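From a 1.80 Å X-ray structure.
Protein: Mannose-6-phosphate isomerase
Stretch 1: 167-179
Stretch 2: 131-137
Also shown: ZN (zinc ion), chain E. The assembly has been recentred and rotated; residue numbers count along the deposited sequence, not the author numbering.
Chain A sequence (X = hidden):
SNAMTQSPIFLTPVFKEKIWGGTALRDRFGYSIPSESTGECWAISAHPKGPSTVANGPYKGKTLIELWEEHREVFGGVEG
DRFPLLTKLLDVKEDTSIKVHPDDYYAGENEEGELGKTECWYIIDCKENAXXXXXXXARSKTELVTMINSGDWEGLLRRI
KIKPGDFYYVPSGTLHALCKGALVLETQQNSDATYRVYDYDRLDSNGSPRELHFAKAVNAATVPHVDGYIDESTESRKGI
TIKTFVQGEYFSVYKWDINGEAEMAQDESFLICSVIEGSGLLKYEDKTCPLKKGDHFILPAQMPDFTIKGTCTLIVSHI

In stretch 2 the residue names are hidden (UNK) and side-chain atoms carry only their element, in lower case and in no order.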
ATOM      1  N   PHE A 167       9.116   6.578   5.813  1.00 18.89           N
ATOM      2  CA  PHE A 167       8.488   6.352   4.511  1.00 18.40           C
ATOM      3  C   PHE A 167       9.549   5.836   3.564  1.00 18.45           C
ATOM      4  O   PHE A 167      10.640   6.401   3.494  1.00 19.26           O
ATOM      5  CB  PHE A 167       7.899   7.631   3.923  1.00 17.49           C
ATOM      6  CG  PHE A 167       7.241   7.433   2.567  1.00 17.81           C
ATOM      7  CD1 PHE A 167       5.879   7.130   2.472  1.00 20.22           C
ATOM      8  CD2 PHE A 167       7.979   7.559   1.391  1.00 19.17           C
ATOM      9  CE1 PHE A 167       5.256   6.965   1.214  1.00 18.93           C
ATOM     10  CE2 PHE A 167       7.365   7.390   0.136  1.00 21.57           C
ATOM     11  CZ  PHE A 167       5.996   7.093   0.060  1.00 20.38           C
ATOM     12  N   TYR A 168       9.231   4.755   2.851  1.00 17.74           N
ATOM     13  CA  TYR A 168      10.160   4.173   1.879  1.00 16.83           C
ATOM     14  C   TYR A 168       9.498   3.989   0.522  1.00 17.74           C
ATOM     15  O   TYR A 168       8.409   3.430   0.423  1.00 16.10           O
ATOM     16  CB  TYR A 168      10.688   2.816   2.355  1.00 18.69           C
ATOM     17  CG  TYR A 168      11.484   2.916   3.627  1.00 19.99           C
ATOM     18  CD1 TYR A 168      10.867   2.787   4.865  1.00 21.59           C
ATOM     19  CD2 TYR A 168      12.842   3.260   3.596  1.00 23.15           C
ATOM     20  CE1 TYR A 168      11.577   3.010   6.056  1.00 22.38           C
ATOM     21  CE2 TYR A 168      13.556   3.488   4.772  1.00 21.29           C
ATOM     22  CZ  TYR A 168      12.920   3.369   5.995  1.00 25.15           C
ATOM     23  OH  TYR A 168      13.602   3.662   7.164  1.00 24.09           O
ATOM     24  N   TYR A 169      10.169   4.448  -0.524  1.00 16.99           N
ATOM     25  CA  TYR A 169       9.657   4.299  -1.880  1.00 17.36           C
ATOM     26  C   TYR A 169      10.360   3.066  -2.446  1.00 16.79           C
ATOM     27  O   TYR A 169      11.583   2.928  -2.305  1.00 15.35           O
ATOM     28  CB  TYR A 169       9.996   5.546  -2.687  1.00 17.43           C
ATOM     29  CG  TYR A 169       9.408   5.549  -4.066  1.00 16.97           C
ATOM     30  CD1 TYR A 169       8.050   5.756  -4.257  1.00 18.58           C
ATOM     31  CD2 TYR A 169      10.216   5.385  -5.186  1.00 21.16           C
ATOM     32  CE1 TYR A 169       7.501   5.815  -5.539  1.00 19.72           C
ATOM     33  CE2 TYR A 169       9.680   5.438  -6.469  1.00 20.97           C
ATOM     34  CZ  TYR A 169       8.320   5.662  -6.635  1.00 18.26           C
ATOM     35  OH  TYR A 169       7.802   5.795  -7.894  1.00 18.43           O
ATOM     36  N   VAL A 170       9.594   2.172  -3.069  1.00 16.10           N
ATOM     37  CA  VAL A 170      10.137   0.910  -3.595  1.00 16.77           C
ATOM     38  C   VAL A 170       9.857   0.746  -5.079  1.00 16.95           C
ATOM     39  O   VAL A 170       8.865   0.140  -5.478  1.00 15.51           O
ATOM     40  CB  VAL A 170       9.533  -0.297  -2.847  1.00 17.11           C
ATOM     41  CG1 VAL A 170      10.329  -1.576  -3.184  1.00 19.08           C
ATOM     42  CG2 VAL A 170       9.531  -0.042  -1.347  1.00 19.74           C
ATOM     43  N   PRO A 171      10.742   1.288  -5.928  1.00 18.64           N
ATOM     44  CA  PRO A 171      10.564   1.189  -7.379  1.00 18.39           C
ATOM     45  C   PRO A 171      10.495  -0.274  -7.786  1.00 17.71           C
ATOM     46  O   PRO A 171      11.142  -1.116  -7.165  1.00 17.74           O
ATOM     47  CB  PRO A 171      11.824   1.849  -7.929  1.00 18.10           C
ATOM     48  CG  PRO A 171      12.224   2.814  -6.846  1.00 19.20           C
ATOM     49  CD  PRO A 171      11.955   2.049  -5.585  1.00 19.30           C
ATOM     50  N   SER A 172       9.716  -0.591  -8.814  1.00 16.81           N
ATOM     51  CA  SER A 172       9.666  -1.970  -9.279  1.00 13.31           C
ATOM     52  C   SER A 172      11.119  -2.286  -9.676  1.00 17.28           C
ATOM     53  O   SER A 172      11.876  -1.380 -10.088  1.00 16.46           O
ATOM     54  CB  SER A 172       8.748  -2.092 -10.488  1.00 17.95           C
ATOM     55  OG  SER A 172       9.163  -1.213 -11.519  1.00 20.66           O
ATOM     56  N   GLY A 173      11.504  -3.550  -9.530  1.00 17.05           N
ATOM     57  CA  GLY A 173      12.868  -3.969  -9.837  1.00 16.94           C
ATOM     58  C   GLY A 173      13.726  -4.001  -8.575  1.00 20.13           C
ATOM     59  O   GLY A 173      14.874  -4.457  -8.599  1.00 20.17           O
ATOM     60  N   THR A 174      13.183  -3.505  -7.463  1.00 19.37           N
ATOM     61  CA  THR A 174      13.935  -3.462  -6.205  1.00 20.11           C
ATOM     62  C   THR A 174      13.790  -4.753  -5.426  1.00 19.78           C
ATOM     63  O   THR A 174      12.677  -5.192  -5.160  1.00 19.74           O
ATOM     64  CB  THR A 174      13.443  -2.305  -5.289  1.00 19.86           C
ATOM     65  OG1 THR A 174      13.533  -1.067  -6.001  1.00 21.16           O
ATOM     66  CG2 THR A 174      14.269  -2.221  -4.012  1.00 20.11           C
ATOM     67  N   LEU A 175      14.916  -5.368  -5.057  1.00 20.43           N
ATOM     68  CA  LEU A 175      14.882  -6.591  -4.261  1.00 20.19           C
ATOM     69  C   LEU A 175      14.572  -6.107  -2.858  1.00 19.82           C
ATOM     70  O   LEU A 175      15.231  -5.197  -2.350  1.00 18.94           O
ATOM     71  CB  LEU A 175      16.245  -7.288  -4.289  1.00 23.07           C
ATOM     72  CG  LEU A 175      16.273  -8.654  -3.614  1.00 25.91           C
ATOM     73  CD1 LEU A 175      15.417  -9.647  -4.388  1.00 24.49           C
ATOM     74  CD2 LEU A 175      17.723  -9.125  -3.538  1.00 29.01           C
ATOM     75  N   HIS A 176      13.570  -6.696  -2.220  1.00 20.20           N
ATOM     76  CA  HIS A 176      13.194  -6.218  -0.898  1.00 20.63           C
ATOM     77  C   HIS A 176      12.377  -7.216  -0.089  1.00 20.24           C
ATOM     78  O   HIS A 176      12.039  -8.307  -0.556  1.00 21.93           O
ATOM     79  CB  HIS A 176      12.349  -4.955  -1.035  1.00 20.51           C
ATOM     80  CG  HIS A 176      11.033  -5.201  -1.709  1.00 21.92           C
ATOM     81  ND1 HIS A 176      10.913  -5.383  -3.071  1.00 21.30           N
ATOM     82  CD2 HIS A 176       9.797  -5.399  -1.198  1.00 21.56           C
ATOM     83  CE1 HIS A 176       9.665  -5.687  -3.364  1.00 23.52           C
ATOM     84  NE2 HIS A 176       8.968  -5.705  -2.245  1.00 21.48           N
ATOM     85  N   ALA A 177      12.073  -6.807   1.141  1.00 20.65           N
ATOM     86  CA  ALA A 177      11.235  -7.573   2.053  1.00 20.19           C
ATOM     87  C   ALA A 177      10.981  -6.778   3.329  1.00 20.43           C
ATOM     88  O   ALA A 177      11.888  -6.128   3.867  1.00 20.34           O
ATOM     89  CB  ALA A 177      11.886  -8.897   2.418  1.00 21.77           C
ATOM     90  N   LEU A 178       9.734  -6.791   3.782  1.00 19.57           N
ATOM     91  CA  LEU A 178       9.420  -6.159   5.050  1.00 21.72           C
ATOM     92  C   LEU A 178       9.798  -7.246   6.067  1.00 22.65           C
ATOM     93  O   LEU A 178       9.649  -8.443   5.777  1.00 22.77           O
ATOM     94  CB  LEU A 178       7.922  -5.852   5.146  1.00 20.20           C
ATOM     95  CG  LEU A 178       7.414  -4.641   4.363  1.00 20.79           C
ATOM     96  CD1 LEU A 178       5.892  -4.610   4.398  1.00 18.14           C
ATOM     97  CD2 LEU A 178       7.999  -3.363   4.968  1.00 22.48           C
ATOM     98  N   CYS A 179      10.283  -6.850   7.237  1.00 22.40           N
ATOM     99  CA  CYS A 179      10.672  -7.822   8.246  1.00 24.96           C
ATOM    100  C   CYS A 179       9.787  -7.780   9.493  1.00 24.66           C
ATOM    101  O   CYS A 179       9.047  -6.815   9.719  1.00 24.60           O
ATOM    102  CB  CYS A 179      12.149  -7.643   8.589  1.00 25.85           C
ATOM    103  SG  CYS A 179      13.233  -7.931   7.137  1.00 31.83           S
ATOM    104  N   UNK A 131      13.573  -3.822  11.104  1.00 26.97           N
ATOM    105  CA  UNK A 131      14.341  -3.536   9.904  1.00 28.00           C
ATOM    106  C   UNK A 131      13.531  -3.916   8.673  1.00 24.83           C
ATOM    107  O   UNK A 131      12.460  -4.517   8.757  1.00 26.44           O
ATOM    108  o   UNK A 131      17.480  -6.536  10.577  1.00 37.39           O
ATOM    109  c   UNK A 131      16.542  -4.376  11.002  1.00 34.75           C
ATOM    110  o   UNK A 131      18.875  -4.838  10.720  1.00 39.70           O
ATOM    111  c   UNK A 131      15.610  -4.389   9.827  1.00 29.74           C
ATOM    112  c   UNK A 131      17.721  -5.318  10.753  1.00 37.32           C
ATOM    113  N   UNK A 132      14.087  -3.563   7.525  1.00 24.95           N
ATOM    114  CA  UNK A 132      13.534  -3.943   6.237  1.00 23.11           C
ATOM    115  C   UNK A 132      14.748  -4.329   5.384  1.00 24.00           C
ATOM    116  O   UNK A 132      15.878  -3.909   5.667  1.00 20.82           O
ATOM    117  c   UNK A 132      13.110  -0.543   4.327  1.00 23.36           C
ATOM    118  c   UNK A 132      11.582  -2.373   6.384  1.00 22.24           C
ATOM    119  c   UNK A 132      13.718  -1.631   5.238  1.00 22.47           C
ATOM    120  c   UNK A 132      12.776  -2.790   5.531  1.00 24.13           C
ATOM    121  N   UNK A 133      14.508  -5.149   4.370  1.00 23.51           N
ATOM    122  CA  UNK A 133      15.545  -5.540   3.426  1.00 23.12           C
ATOM    123  C   UNK A 133      15.226  -4.663   2.225  1.00 23.50           C
ATOM    124  O   UNK A 133      14.088  -4.660   1.739  1.00 22.21           O
ATOM    125  c   UNK A 133      15.425  -7.022   3.047  1.00 23.87           C
ATOM    126  c   UNK A 133      15.765  -7.881   4.261  1.00 21.73           C
ATOM    127  c   UNK A 133      15.386  -9.342   4.107  1.00 23.27           C
ATOM    128  c   UNK A 133      16.358  -7.345   1.886  1.00 22.51           C
ATOM    129  N   UNK A 134      16.217  -3.907   1.765  1.00 22.80           N
ATOM    130  CA  UNK A 134      16.032  -2.988   0.644  1.00 23.66           C
ATOM    131  C   UNK A 134      17.320  -2.874  -0.173  1.00 24.17           C
ATOM    132  O   UNK A 134      18.276  -2.216   0.259  1.00 24.89           O
ATOM    133  c   UNK A 134      15.266  -0.580   0.128  1.00 22.26           C
ATOM    134  c   UNK A 134      15.663  -1.596   1.179  1.00 22.25           C
ATOM    135  c   UNK A 134      15.874   1.104  -1.524  1.00 23.55           C
ATOM    136  c   UNK A 134      14.533   1.376  -1.745  1.00 23.26           C
ATOM    137  c   UNK A 134      13.921  -0.290  -0.117  1.00 23.38           C
ATOM    138  c   UNK A 134      16.229   0.128  -0.592  1.00 22.44           C
ATOM    139  o   UNK A 134      14.177   2.344  -2.642  1.00 23.75           O
ATOM    140  c   UNK A 134      13.553   0.680  -1.048  1.00 23.66           C
ATOM    141  N   UNK A 135      17.327  -3.492  -1.351  1.00 23.35           N
ATOM    142  CA  UNK A 135      18.495  -3.437  -2.209  1.00 22.61           C
ATOM    143  C   UNK A 135      19.452  -4.587  -1.959  1.00 23.71           C
ATOM    144  O   UNK A 135      19.220  -5.415  -1.071  1.00 23.25           O
ATOM    145  N   UNK A 136      20.541  -4.620  -2.727  1.00 23.19           N
ATOM    146  CA  UNK A 136      21.524  -5.692  -2.609  1.00 24.75           C
ATOM    147  C   UNK A 136      22.902  -5.220  -3.062  1.00 24.92           C
ATOM    148  O   UNK A 136      23.056  -4.113  -3.568  1.00 24.75           O
ATOM    149  n   UNK A 136      21.610  -6.155  -7.020  1.00 28.89           N
ATOM    150  c   UNK A 136      21.100  -6.877  -3.464  1.00 23.00           C
ATOM    151  c   UNK A 136      21.108  -6.575  -4.927  1.00 25.47           C
ATOM    152  c   UNK A 136      20.356  -5.779  -6.837  1.00 25.78           C
ATOM    153  c   UNK A 136      22.100  -6.661  -5.842  1.00 23.76           C
ATOM    154  n   UNK A 136      20.026  -6.023  -5.581  1.00 29.11           N
ATOM    155  N   UNK A 137      23.899  -6.083  -2.909  1.00 27.22           N
ATOM    156  CA  UNK A 137      25.269  -5.712  -3.264  1.00 29.53           C
ATOM    157  C   UNK A 137      25.806  -6.281  -4.576  1.00 30.23           C
ATOM    158  O   UNK A 137      26.936  -5.962  -4.968  1.00 32.98           O
ATOM    159  o   UNK A 137      26.128  -7.577  -1.990  1.00 26.99           O
ATOM    160  c   UNK A 137      25.941  -5.458  -0.852  1.00 30.43           C
ATOM    161  c   UNK A 137      26.248  -6.162  -2.165  1.00 28.24           C
TER
HETATM  162 ZN    ZN E 604       6.440  -5.814  -1.823  0.95 52.15          ZN
HETATM  163  O   HOH W   1       9.769  -4.350   8.452  1.00 26.15           O
HETATM  164  O   HOH W   2      17.392  -3.991  -5.369  1.00 31.31           O
HETATM  165  O   HOH W   3       3.890  -5.676  -2.298  1.00 35.97           O

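Position 131 carries three side-chain carbons in an unbranched chain, the third bearing two oxygens. The side chain makes no close approach to stretch 1; the nearest contact is through the backbone, whose O lies 3.1 Å from CB of C179. Water 1 donates to this O of 131 (2.7 Å) while accepting from N of C179 (2.8 Å), bridging the two stretches one residue beyond the last bridge pair. A carboxylate on a chain of this length is glutamate, E131. A partly exposed place at the margin tolerates a charged chain.

Position 132 has four carbons, forked at the first, with one arm two carbons long. The end of that arm sits over the ring of Y168, 9° off the normal, in a CH-pi contact, and the one-carbon arm meets CD2 of L178. This is isoleucine, I132, with CD1 3.8 Å from the Y168 ring centroid and CG2 4.0 Å from CD2 of L178. The fork lets one residue reach L178 in the paired strand with one arm and the ring of Y168, in the other strand of stretch 1, with the other.

Position 133 shows the same four carbons forked at the first, but on the other face of the sheet, with A177. The end of its long arm packs against CB of A177, and the carbon before it against SG of C179. It is again isoleucine, I133: CD1 lies 3.9 Å from CB of A177, and CG1 3.8 Å from SG of C179. The small alanine leaves the long arm room to lie alongside it, and a purely apolar side chain suits this buried site.

At position 134 one carbon leads to a six-carbon ring bearing one oxygen. One ring face receives CG2 of T174, 9° off the normal; CG2 of V170 approaches the edge, and the oxygen reaches O of Y169. This is tyrosine, Y134, its ring centroid 4.2 Å from CG2 of T174 and its CE1 4.1 Å from CG2 of V170. OH donates to O of Y169 at 2.7 Å, so the hydroxyl lets the ring reach a backbone acceptor as well as pack.

Position 135 has no side-chain atoms, and its N donates to O of L175 at 2.9 Å: glycine, G135. With phi/psi of 91/179, a CB would be jammed against the preceding carbonyl O, so the backbone itself calls for glycine.

Position 136 has one carbon leading to a five-membered ring of three carbons and two nitrogens. Its CB packs 4.1 Å from CD2 of L175, and water 2 accepts from N of L175 (2.9 Å). This is histidine, H136, whose ND1 makes a weak hydrogen bond to water 2 (3.3 Å). The ring thus offers polarity beside an apolar neighbour.

Position 137, one carbon carrying an oxygen and a carbon, is out of reach of stretch 1: threonine, T137, exposed, its OG1 hydrogen-bonded elsewhere in the structure.

The contact rests on an antiparallel ladder in which I133 and A177 exchange hydrogen bonds, N of I133 to O of A177 (2.8 Å) and N of A177 to O of I133 (3.0 Å). Y134 ties in strand 167-170. Within stretch 1, H176 binds zinc through NE2 (2.6 Å), while its ND1 donates to O of T174 (2.7 Å).

Stretch 2 131-137: EIIYGHT
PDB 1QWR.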